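Local coordinates for protein transcription regulator AmtR (Mycobacterium smegmatis, PDB 5E57) that probably binds DNA as a TetR-family transcription factor through an N-terminal helix-turn-helix, with a role in nitrogen regulation, at residues A[64-75]-A[123-134]; A[148-159]-A[177-185]. All coordinates share one frame; numbering follows the deposited sequence.

Contact 1. Residues A[64-75]-A[123-134]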
loop_
_atom_site.group_PDB
_atom_site.type_symbol
_atom_site.label_atom_id
_atom_site.label_comp_id
_atom_site.label_asym_id
_atom_site.label_seq_id
_atom_site.Cartn_x
_atom_site.Cartn_y
_atom_site.Cartn_z
ATOM N N VAL A 64 14.696 5.263 -0.437
ATOM C CA VAL A 64 14.602 5.304 -1.887
ATOM C C VAL A 64 15.904 5.495 -2.628
ATOM O O VAL A 64 15.931 5.215 -3.816
ATOM C CB VAL A 64 13.609 6.398 -2.436
ATOM C CG1 VAL A 64 12.251 6.249 -1.825
ATOM C CG2 VAL A 64 14.138 7.784 -2.184
ATOM N N ASP A 65 16.934 6.008 -1.998
ATOM C CA ASP A 65 18.190 6.366 -2.705
ATOM C C ASP A 65 18.842 5.174 -3.361
ATOM O O ASP A 65 19.224 5.252 -4.456
ATOM C CB ASP A 65 19.242 6.999 -1.753
ATOM C CG ASP A 65 18.895 8.417 -1.353
ATOM O OD1 ASP A 65 18.059 9.057 -2.001
ATOM O OD2 ASP A 65 19.448 8.883 -0.372
ATOM N N GLU A 66 19.026 4.083 -2.659
ATOM C CA GLU A 66 19.666 2.938 -3.272
ATOM C C GLU A 66 18.812 2.226 -4.298
ATOM O O GLU A 66 19.316 1.851 -5.312
ATOM C CB GLU A 66 20.165 1.986 -2.188
ATOM C CG GLU A 66 21.304 2.610 -1.406
ATOM C CD GLU A 66 21.805 1.711 -0.285
ATOM O OE1 GLU A 66 21.099 0.781 0.172
ATOM O OE2 GLU A 66 22.899 1.953 0.155
ATOM N N PRO A 67 17.508 2.056 -4.059
ATOM C CA PRO A 67 16.703 1.510 -5.152
ATOM C C PRO A 67 16.731 2.400 -6.408
ATOM O O PRO A 67 16.697 1.902 -7.538
ATOM C CB PRO A 67 15.291 1.460 -4.561
ATOM C CG PRO A 67 15.502 1.276 -3.112
ATOM C CD PRO A 67 16.773 2.008 -2.783
ATOM N N LEU A 68 16.830 3.699 -6.210
ATOM C CA LEU A 68 16.861 4.599 -7.330
ATOM C C LEU A 68 18.201 4.540 -8.061
ATOM O O LEU A 68 18.219 4.663 -9.280
ATOM C CB LEU A 68 16.487 5.998 -6.898
ATOM C CG LEU A 68 16.138 7.032 -7.936
ATOM C CD1 LEU A 68 15.141 6.536 -8.977
ATOM C CD2 LEU A 68 15.565 8.242 -7.198
ATOM N N GLU A 69 19.302 4.330 -7.346
ATOM C CA GLU A 69 20.581 4.119 -8.001
ATOM C C GLU A 69 20.496 2.917 -8.902
ATOM O O GLU A 69 20.858 3.003 -10.093
ATOM C CB GLU A 69 21.693 3.928 -6.981
ATOM C CG GLU A 69 21.931 5.201 -6.173
ATOM C CD GLU A 69 22.746 4.893 -4.905
ATOM O OE1 GLU A 69 22.930 3.703 -4.551
ATOM O OE2 GLU A 69 23.190 5.807 -4.227
ATOM N N LEU A 70 19.942 1.819 -8.369
ATOM C CA LEU A 70 19.726 0.587 -9.145
ATOM C C LEU A 70 18.824 0.772 -10.381
ATOM O O LEU A 70 19.180 0.391 -11.513
ATOM C CB LEU A 70 19.171 -0.528 -8.264
ATOM C CG LEU A 70 18.910 -1.830 -8.991
ATOM C CD1 LEU A 70 20.178 -2.347 -9.707
ATOM C CD2 LEU A 70 18.398 -2.925 -8.051
ATOM N N ALA A 71 17.699 1.405 -10.167
ATOM C CA ALA A 71 16.744 1.621 -11.230
ATOM C C ALA A 71 17.365 2.441 -12.325
ATOM O O ALA A 71 17.121 2.160 -13.502
ATOM C CB ALA A 71 15.549 2.374 -10.724
ATOM N N HIS A 72 18.096 3.484 -11.941
ATOM C CA HIS A 72 18.734 4.335 -12.966
ATOM C C HIS A 72 19.712 3.589 -13.806
ATOM O O HIS A 72 19.700 3.726 -15.000
ATOM C CB HIS A 72 19.367 5.586 -12.321
ATOM C CG HIS A 72 18.389 6.711 -12.113
ATOM N ND1 HIS A 72 18.495 7.608 -11.071
ATOM C CD2 HIS A 72 17.268 7.063 -12.790
ATOM C CE1 HIS A 72 17.517 8.503 -11.156
ATOM N NE2 HIS A 72 16.737 8.165 -12.161
ATOM N N GLY A 73 20.570 2.770 -13.194
ATOM C CA GLY A 73 21.490 1.915 -13.933
ATOM C C GLY A 73 20.833 0.916 -14.870
ATOM O O GLY A 73 21.311 0.671 -15.967
ATOM N N LEU A 74 19.727 0.324 -14.433
ATOM C CA LEU A 74 19.002 -0.669 -15.198
ATOM C C LEU A 74 18.390 -0.030 -16.432
ATOM O O LEU A 74 18.337 -0.633 -17.502
ATOM C CB LEU A 74 17.889 -1.348 -14.314
ATOM C CG LEU A 74 18.359 -2.237 -13.151
ATOM C CD1 LEU A 74 17.275 -2.702 -12.207
ATOM C CD2 LEU A 74 18.993 -3.482 -13.635
ATOM N N LEU A 75 17.916 1.204 -16.307
ATOM C CA LEU A 75 17.336 1.911 -17.476
ATOM C C LEU A 75 18.387 2.121 -18.579
ATOM O O LEU A 75 18.028 2.209 -19.753
ATOM C CB LEU A 75 16.725 3.246 -17.081
ATOM C CG LEU A 75 15.400 3.115 -16.311
ATOM C CD1 LEU A 75 14.995 4.493 -15.795
ATOM C CD2 LEU A 75 14.319 2.492 -17.173
ATOM N N ARG A 123 11.896 12.564 -5.843
ATOM C CA ARG A 123 12.718 11.406 -5.928
ATOM C C ARG A 123 11.919 10.103 -6.009
ATOM O O ARG A 123 12.256 9.211 -6.766
ATOM C CB ARG A 123 13.585 11.277 -4.706
ATOM C CG ARG A 123 14.390 12.489 -4.355
ATOM C CD ARG A 123 15.529 12.714 -5.301
ATOM N NE ARG A 123 16.475 11.614 -5.384
ATOM C CZ ARG A 123 17.108 11.063 -4.356
ATOM N NH1 ARG A 123 16.862 11.432 -3.082
ATOM N NH2 ARG A 123 17.979 10.080 -4.609
ATOM N N ARG A 124 10.949 9.947 -5.127
ATOM C CA ARG A 124 10.151 8.775 -5.119
ATOM C C ARG A 124 9.377 8.722 -6.418
ATOM O O ARG A 124 9.225 7.642 -6.992
ATOM C CB ARG A 124 9.214 8.804 -3.895
ATOM C CG ARG A 124 8.252 7.672 -3.885
ATOM C CD ARG A 124 7.592 7.374 -2.497
ATOM N NE ARG A 124 6.468 6.458 -2.754
ATOM C CZ ARG A 124 5.296 6.885 -3.224
ATOM N NH1 ARG A 124 5.099 8.187 -3.372
ATOM N NH2 ARG A 124 4.312 6.058 -3.508
ATOM N N ALA A 125 8.856 9.870 -6.896
ATOM C CA ALA A 125 8.193 9.865 -8.204
ATOM C C ALA A 125 9.116 9.406 -9.382
ATOM O O ALA A 125 8.671 8.746 -10.284
ATOM C CB ALA A 125 7.499 11.219 -8.489
ATOM N N GLU A 126 10.398 9.722 -9.332
ATOM C CA GLU A 126 11.406 9.197 -10.300
ATOM C C GLU A 126 11.597 7.684 -10.183
ATOM O O GLU A 126 11.822 6.958 -11.179
ATOM C CB GLU A 126 12.793 9.804 -10.016
ATOM C CG GLU A 126 13.174 11.002 -10.832
ATOM C CD GLU A 126 14.487 11.649 -10.340
ATOM O OE1 GLU A 126 15.503 10.946 -10.098
ATOM O OE2 GLU A 126 14.497 12.881 -10.184
ATOM N N LEU A 127 11.512 7.179 -8.962
ATOM C CA LEU A 127 11.577 5.724 -8.800
ATOM C C LEU A 127 10.388 5.097 -9.467
ATOM O O LEU A 127 10.499 4.085 -10.260
ATOM C CB LEU A 127 11.606 5.345 -7.334
ATOM C CG LEU A 127 11.786 3.866 -7.065
ATOM C CD1 LEU A 127 13.001 3.273 -7.754
ATOM C CD2 LEU A 127 11.828 3.617 -5.569
ATOM N N ARG A 128 9.237 5.711 -9.166
ATOM C CA ARG A 128 7.982 5.265 -9.757
ATOM C C ARG A 128 8.022 5.304 -11.271
ATOM O O ARG A 128 7.543 4.374 -11.959
ATOM C CB ARG A 128 6.808 6.065 -9.203
ATOM C CG ARG A 128 5.456 5.727 -9.783
ATOM C CD ARG A 128 4.362 6.647 -9.310
ATOM N NE ARG A 128 3.050 6.287 -9.840
ATOM C CZ ARG A 128 1.994 7.126 -9.883
ATOM N NH1 ARG A 128 2.052 8.320 -9.364
ATOM N NH2 ARG A 128 0.835 6.718 -10.315
ATOM N N SER A 129 8.618 6.366 -11.794
ATOM C CA SER A 129 8.683 6.549 -13.230
ATOM C C SER A 129 9.650 5.524 -13.825
ATOM O O SER A 129 9.417 5.010 -14.955
ATOM C CB SER A 129 9.098 8.006 -13.542
ATOM O OG SER A 129 9.417 8.136 -14.912
ATOM N N ALA A 130 10.721 5.172 -13.087
ATOM C CA ALA A 130 11.609 4.188 -13.592
ATOM C C ALA A 130 10.920 2.852 -13.690
ATOM O O ALA A 130 11.097 2.120 -14.643
ATOM C CB ALA A 130 12.843 4.082 -12.738
ATOM N N TYR A 131 10.170 2.484 -12.667
ATOM C CA TYR A 131 9.427 1.245 -12.704
ATOM C C TYR A 131 8.495 1.203 -13.866
ATOM O O TYR A 131 8.381 0.187 -14.544
ATOM C CB TYR A 131 8.595 1.061 -11.406
ATOM C CG TYR A 131 9.295 0.353 -10.252
ATOM C CD1 TYR A 131 9.272 -1.016 -10.146
ATOM C CD2 TYR A 131 9.875 1.069 -9.197
ATOM C CE1 TYR A 131 9.847 -1.675 -9.069
ATOM C CE2 TYR A 131 10.446 0.415 -8.129
ATOM C CZ TYR A 131 10.436 -0.962 -8.070
ATOM O OH TYR A 131 11.036 -1.610 -6.969
ATOM N N ARG A 132 7.763 2.303 -14.083
ATOM C CA ARG A 132 6.754 2.283 -15.117
ATOM C C ARG A 132 7.390 2.100 -16.530
ATOM O O ARG A 132 6.797 1.405 -17.399
ATOM C CB ARG A 132 5.929 3.592 -15.043
ATOM C CG ARG A 132 4.810 3.646 -16.040
ATOM C CD ARG A 132 4.236 5.025 -16.250
ATOM N NE ARG A 132 3.748 5.535 -14.961
ATOM C CZ ARG A 132 2.570 5.241 -14.392
ATOM N NH1 ARG A 132 1.684 4.430 -14.976
ATOM N NH2 ARG A 132 2.270 5.791 -13.214
ATOM N N SER A 133 8.552 2.740 -16.750
ATOM C CA SER A 133 9.302 2.544 -17.982
ATOM C C SER A 133 9.707 1.123 -18.157
ATOM O O SER A 133 9.472 0.596 -19.206
ATOM C CB SER A 133 10.589 3.388 -18.056
ATOM O OG SER A 133 10.261 4.758 -17.942
ATOM N N LEU A 134 10.361 0.505 -17.156
ATOM C CA LEU A 134 10.721 -0.907 -17.284
ATOM C C LEU A 134 9.497 -1.750 -17.503
ATOM O O LEU A 134 9.472 -2.595 -18.410
ATOM C CB LEU A 134 11.452 -1.439 -16.058
ATOM C CG LEU A 134 12.795 -0.815 -15.856
ATOM C CD1 LEU A 134 13.273 -1.117 -14.458
ATOM C CD2 LEU A 134 13.768 -1.335 -16.921
#

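Contact 2. Residues A[148-159]-A[177-185]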
loop_
_atom_site.group_PDB
_atom_site.type_symbol
_atom_site.label_atom_id
_atom_site.label_comp_id
_atom_site.label_asym_id
_atom_site.label_seq_id
_atom_site.Cartn_x
_atom_site.Cartn_y
_atom_site.Cartn_z
ATOM N N ALA A 148 -1.398 -1.886 -17.027
ATOM C CA ALA A 148 -0.886 -2.400 -15.784
ATOM C C ALA A 148 0.447 -1.802 -15.372
ATOM O O ALA A 148 1.049 -2.258 -14.407
ATOM C CB ALA A 148 -0.736 -3.919 -15.893
ATOM N N ASP A 149 0.978 -0.838 -16.108
ATOM C CA ASP A 149 2.358 -0.483 -15.922
ATOM C C ASP A 149 2.747 0.123 -14.589
ATOM O O ASP A 149 3.911 0.175 -14.310
ATOM C CB ASP A 149 2.897 0.316 -17.120
ATOM C CG ASP A 149 2.285 1.679 -17.289
ATOM O OD1 ASP A 149 1.445 2.131 -16.472
ATOM O OD2 ASP A 149 2.675 2.285 -18.295
ATOM N N ASP A 150 1.804 0.592 -13.770
ATOM C CA ASP A 150 2.093 1.084 -12.359
ATOM C C ASP A 150 2.073 -0.015 -11.308
ATOM O O ASP A 150 2.583 0.196 -10.183
ATOM C CB ASP A 150 1.084 2.166 -11.942
ATOM C CG ASP A 150 1.607 3.102 -10.861
ATOM O OD1 ASP A 150 2.774 3.621 -10.861
ATOM O OD2 ASP A 150 0.796 3.442 -10.014
ATOM N N LEU A 151 1.558 -1.203 -11.669
ATOM C CA LEU A 151 1.288 -2.203 -10.692
ATOM C C LEU A 151 2.543 -2.845 -10.094
ATOM O O LEU A 151 2.545 -3.135 -8.909
ATOM C CB LEU A 151 0.287 -3.224 -11.193
ATOM C CG LEU A 151 -1.053 -2.573 -11.612
ATOM C CD1 LEU A 151 -1.969 -3.671 -12.058
ATOM C CD2 LEU A 151 -1.711 -1.762 -10.507
ATOM N N PRO A 152 3.644 -2.943 -10.833
ATOM C CA PRO A 152 4.810 -3.527 -10.134
ATOM C C PRO A 152 5.334 -2.640 -9.035
ATOM O O PRO A 152 5.739 -3.140 -7.938
ATOM C CB PRO A 152 5.857 -3.638 -11.238
ATOM C CG PRO A 152 5.044 -3.919 -12.425
ATOM C CD PRO A 152 3.855 -2.980 -12.287
ATOM N N PHE A 153 5.258 -1.326 -9.270
ATOM C CA PHE A 153 5.601 -0.359 -8.186
ATOM C C PHE A 153 4.683 -0.540 -7.003
ATOM O O PHE A 153 5.139 -0.590 -5.865
ATOM C CB PHE A 153 5.554 1.067 -8.708
ATOM C CG PHE A 153 5.787 2.125 -7.679
ATOM C CD1 PHE A 153 7.014 2.344 -7.164
ATOM C CD2 PHE A 153 4.753 3.019 -7.334
ATOM C CE1 PHE A 153 7.232 3.388 -6.253
ATOM C CE2 PHE A 153 4.962 4.035 -6.433
ATOM C CZ PHE A 153 6.204 4.222 -5.889
ATOM N N ARG A 154 3.423 -0.615 -7.253
ATOM C CA ARG A 154 2.449 -0.745 -6.163
ATOM C C ARG A 154 2.626 -2.065 -5.397
ATOM O O ARG A 154 2.533 -2.063 -4.180
ATOM C CB ARG A 154 1.055 -0.631 -6.701
ATOM C CG ARG A 154 0.746 0.672 -7.412
ATOM C CD ARG A 154 0.893 1.843 -6.475
ATOM N NE ARG A 154 0.858 3.127 -7.162
ATOM C CZ ARG A 154 1.199 4.295 -6.610
ATOM N NH1 ARG A 154 1.625 4.374 -5.381
ATOM N NH2 ARG A 154 1.162 5.399 -7.320
ATOM N N LEU A 155 2.941 -3.152 -6.093
ATOM C CA LEU A 155 3.251 -4.451 -5.461
ATOM C C LEU A 155 4.455 -4.398 -4.586
ATOM O O LEU A 155 4.445 -4.909 -3.457
ATOM C CB LEU A 155 3.409 -5.583 -6.481
ATOM C CG LEU A 155 2.067 -6.026 -7.012
ATOM C CD1 LEU A 155 2.202 -6.741 -8.338
ATOM C CD2 LEU A 155 1.402 -6.917 -5.988
ATOM N N VAL A 156 5.466 -3.652 -5.000
ATOM C CA VAL A 156 6.649 -3.503 -4.136
ATOM C C VAL A 156 6.365 -2.738 -2.873
ATOM O O VAL A 156 6.805 -3.148 -1.737
ATOM C CB VAL A 156 7.794 -2.790 -4.889
ATOM C CG1 VAL A 156 8.902 -2.349 -3.967
ATOM C CG2 VAL A 156 8.294 -3.650 -6.022
ATOM N N GLU A 157 5.623 -1.640 -3.025
ATOM C CA GLU A 157 5.239 -0.823 -1.884
ATOM C C GLU A 157 4.247 -1.550 -0.972
ATOM O O GLU A 157 4.163 -1.242 0.213
ATOM C CB GLU A 157 4.721 0.594 -2.339
ATOM C CG GLU A 157 5.926 1.438 -2.864
ATOM C CD GLU A 157 5.765 2.927 -2.691
ATOM O OE1 GLU A 157 4.600 3.357 -2.592
ATOM O OE2 GLU A 157 6.810 3.671 -2.710
ATOM N N SER A 158 3.559 -2.558 -1.489
ATOM C CA SER A 158 2.653 -3.316 -0.631
ATOM C C SER A 158 3.355 -4.015 0.506
ATOM O O SER A 158 2.741 -4.373 1.528
ATOM C CB SER A 158 1.790 -4.290 -1.417
ATOM O OG SER A 158 2.458 -5.477 -1.658
ATOM N N VAL A 159 4.649 -4.186 0.425
ATOM C CA VAL A 159 5.337 -4.864 1.574
ATOM C C VAL A 159 5.222 -4.040 2.886
ATOM O O VAL A 159 5.272 -4.594 3.999
ATOM C CB VAL A 159 6.778 -5.324 1.236
ATOM C CG1 VAL A 159 6.824 -6.044 -0.091
ATOM C CG2 VAL A 159 7.773 -4.175 1.236
ATOM N N ILE A 177 6.551 -11.200 -4.470
ATOM C CA ILE A 177 6.246 -9.943 -5.076
ATOM C C ILE A 177 6.833 -9.850 -6.512
ATOM O O ILE A 177 6.190 -9.331 -7.398
ATOM C CB ILE A 177 6.822 -8.808 -4.201
ATOM C CG1 ILE A 177 6.014 -8.739 -2.899
ATOM C CG2 ILE A 177 6.825 -7.474 -4.947
ATOM C CD1 ILE A 177 4.666 -8.128 -3.083
ATOM N N GLY A 178 8.047 -10.366 -6.664
ATOM C CA GLY A 178 8.738 -10.408 -7.911
ATOM C C GLY A 178 7.951 -11.186 -8.924
ATOM O O GLY A 178 7.750 -10.704 -10.015
ATOM N N GLU A 179 7.440 -12.365 -8.549
ATOM C CA GLU A 179 6.631 -13.102 -9.503
ATOM C C GLU A 179 5.308 -12.363 -9.908
ATOM O O GLU A 179 4.966 -12.300 -11.081
ATOM C CB GLU A 179 6.301 -14.494 -8.964
ATOM C CG GLU A 179 5.465 -15.202 -10.011
ATOM C CD GLU A 179 5.371 -16.713 -9.824
ATOM O OE1 GLU A 179 6.156 -17.291 -9.000
ATOM O OE2 GLU A 179 4.475 -17.251 -10.531
ATOM N N GLY A 180 4.593 -11.844 -8.915
ATOM C CA GLY A 180 3.378 -11.104 -9.158
ATOM C C GLY A 180 3.561 -9.896 -10.039
ATOM O O GLY A 180 2.711 -9.624 -10.887
ATOM N N ALA A 181 4.654 -9.165 -9.818
ATOM C CA ALA A 181 4.876 -7.923 -10.527
ATOM C C ALA A 181 5.082 -8.194 -11.997
ATOM O O ALA A 181 4.622 -7.426 -12.833
ATOM C CB ALA A 181 6.075 -7.188 -9.959
ATOM N N LEU A 182 5.689 -9.331 -12.308
ATOM C CA LEU A 182 5.767 -9.835 -13.664
ATOM C C LEU A 182 4.500 -10.469 -14.242
ATOM O O LEU A 182 4.147 -10.161 -15.407
ATOM C CB LEU A 182 7.046 -10.686 -13.797
ATOM C CG LEU A 182 8.008 -9.454 -13.941
ATOM C CD1 LEU A 182 8.978 -9.211 -12.820
ATOM C CD2 LEU A 182 8.618 -9.355 -15.323
ATOM N N ARG A 183 3.759 -11.253 -13.461
ATOM C CA ARG A 183 2.471 -11.706 -13.994
ATOM C C ARG A 183 1.469 -10.663 -14.339
ATOM O O ARG A 183 0.691 -10.837 -15.312
ATOM C CB ARG A 183 1.796 -12.722 -13.097
ATOM C CG ARG A 183 2.598 -13.958 -13.020
ATOM C CD ARG A 183 1.849 -14.944 -12.178
ATOM N NE ARG A 183 2.727 -16.058 -11.940
ATOM C CZ ARG A 183 2.714 -17.139 -12.656
ATOM N NH1 ARG A 183 1.805 -17.286 -13.649
ATOM N NH2 ARG A 183 3.605 -18.104 -12.364
ATOM N N VAL A 184 1.460 -9.557 -13.616
ATOM C CA VAL A 184 0.426 -8.548 -13.876
ATOM C C VAL A 184 0.725 -7.869 -15.171
ATOM O O VAL A 184 -0.180 -7.206 -15.745
ATOM C CB VAL A 184 0.262 -7.419 -12.818
ATOM C CG1 VAL A 184 -0.267 -7.991 -11.564
ATOM C CG2 VAL A 184 1.566 -6.682 -12.542
ATOM N N LEU A 185 1.966 -8.000 -15.624
ATOM C CA LEU A 185 2.339 -7.416 -16.916
ATOM C C LEU A 185 2.202 -8.370 -18.105
ATOM O O LEU A 185 2.550 -8.000 -19.197
ATOM C CB LEU A 185 3.776 -6.980 -16.864
ATOM C CG LEU A 185 4.094 -6.026 -15.742
ATOM C CD1 LEU A 185 5.591 -5.726 -15.800
ATOM C CD2 LEU A 185 3.255 -4.772 -15.816
#

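Contact 1. Residues A[64-75]-A[123-134]
Asp65 OD1 takes both terminal nitrogens of Arg123: NH2 lies 2.8 Å from Asp65 OD1 and NH1 2.9 Å from the same oxygen. This is an end-on salt bridge in which one carboxylate oxygen is shared. Sharing bends both hydrogen bonds, with N-H...O angles of 136° at NH2 and 133° at NH1. NH1 meets the oxygen nearly along its C-O axis, whereas NH2 comes from above the carboxylate plane, and the carboxylate and guanidinium planes are turned 36° apart. The Arg123 chain folds at chi2 and chi3 to get there, curling past Leu68, whose CD2 sits 3.9 Å from Arg123 NE.

Beyond this bridge helix 65-75 and helix 118-142 run in the same general direction, and their interface is largely apolar. Leu68 spreads its two methyls along one side of the neighbouring helix: CD2 rests 3.5 Å from Arg123 O, while CD1 lies over the backbone of Leu127. Leu127 brings CD1 against both Pro67 O and the methyl of Ala71, its CG standing opposite the backbone N. Farther along, two small residues meet, Ala71 CB lying 3.8 Å from Ala130 CB. At the far end Leu75 forks, CD1 on Ala130 CB and CD2 against Leu134. On the flank beside Leu68, Glu126 OE1 lies at the edge of the His72 ring, 3.3 Å from CE1, and Leu68 CD1 lies above one face of that ring, toward its rim.

The pairing joins helix 65-75, which comes after helix 52-61 in the chain, to the long helix 118-142 of the ligand-binding domain. The hold between the helices probably rests on buried leucine and alanine packing, and the ion pair, at the partly exposed N-terminal end of helix 65-75, would fix mainly the position of that end.

Contact 2. Residues A[148-159]-A[177-185]
Ile177 enters helix 151-165 as a knob in a hole formed by Leu155, Val156, Ser158 and Val159, within an antiparallel helix pair of the all-helical TetR-family C-terminal domain. Its two branches part company. CG2, anti to the backbone N, lies against Leu155 and Val156, while CG1 passes obliquely across Val159 CG1 and carries CD1 to within 3.2 Å of Leu155 O. That carbonyl also accepts a hydrogen bond from Ser158 OG, so the methyl packs beside an oxygen already engaged.

Leu155 answers from the opposite helix. Its CD1 lies on the backbone of Gly180 and Ala181, 3.7 Å from Ala181 CA. One turn earlier Pro152 meets Ala181 directly, CB to CB at 3.8 Å, and this close approach fits a separation of 8.8 Å between the axes of the two helical segments, which run at 159° to each other.

Toward the N-terminal end of helix 151-165 the contact continues through Val184 and Leu185. Val184 presses CG2 against Leu151 CB, and Leu185 crosses the Pro152 ring obliquely, laying both methyls near its CG, with CD2 reaching on to Ala148 O in the turn before the helix. Outside the pair, Leu85, Val89 and Leu96 of helix 82-98 touch Leu185, Ile177 and Val159 respectively, and Val184 packs on Gly180 of the second subunit. Pro152 CG lies 3.6 Å from Ala181 O, a buried carbonyl oxygen for which the model contains no hydrogen-bonding partner.

Overall arrangement
Contact 1 and contact 2 lie with their centres about 14 Å apart and meet where helix 118-142 packs on helix 151-165, its successor in the chain. Salt bridges tie them: Arg132 NH1 is 2.8 Å from Asp149 OD1, and Arg124 NE is 2.8 Å from Glu157 OE2. Tyr131 OH adds a packing contact, 3.5 Å from Val156 CG2. Acetate, probably from the crystallisation liquor, is bound about 3 Å from the side chain of Leu127 and about 4 Å from the side chain of Val156 (nearest atoms), and may mark a pocket. Both contacts also reach the second subunit, with Arg124 and Arg154 each bridging to Asp165 there.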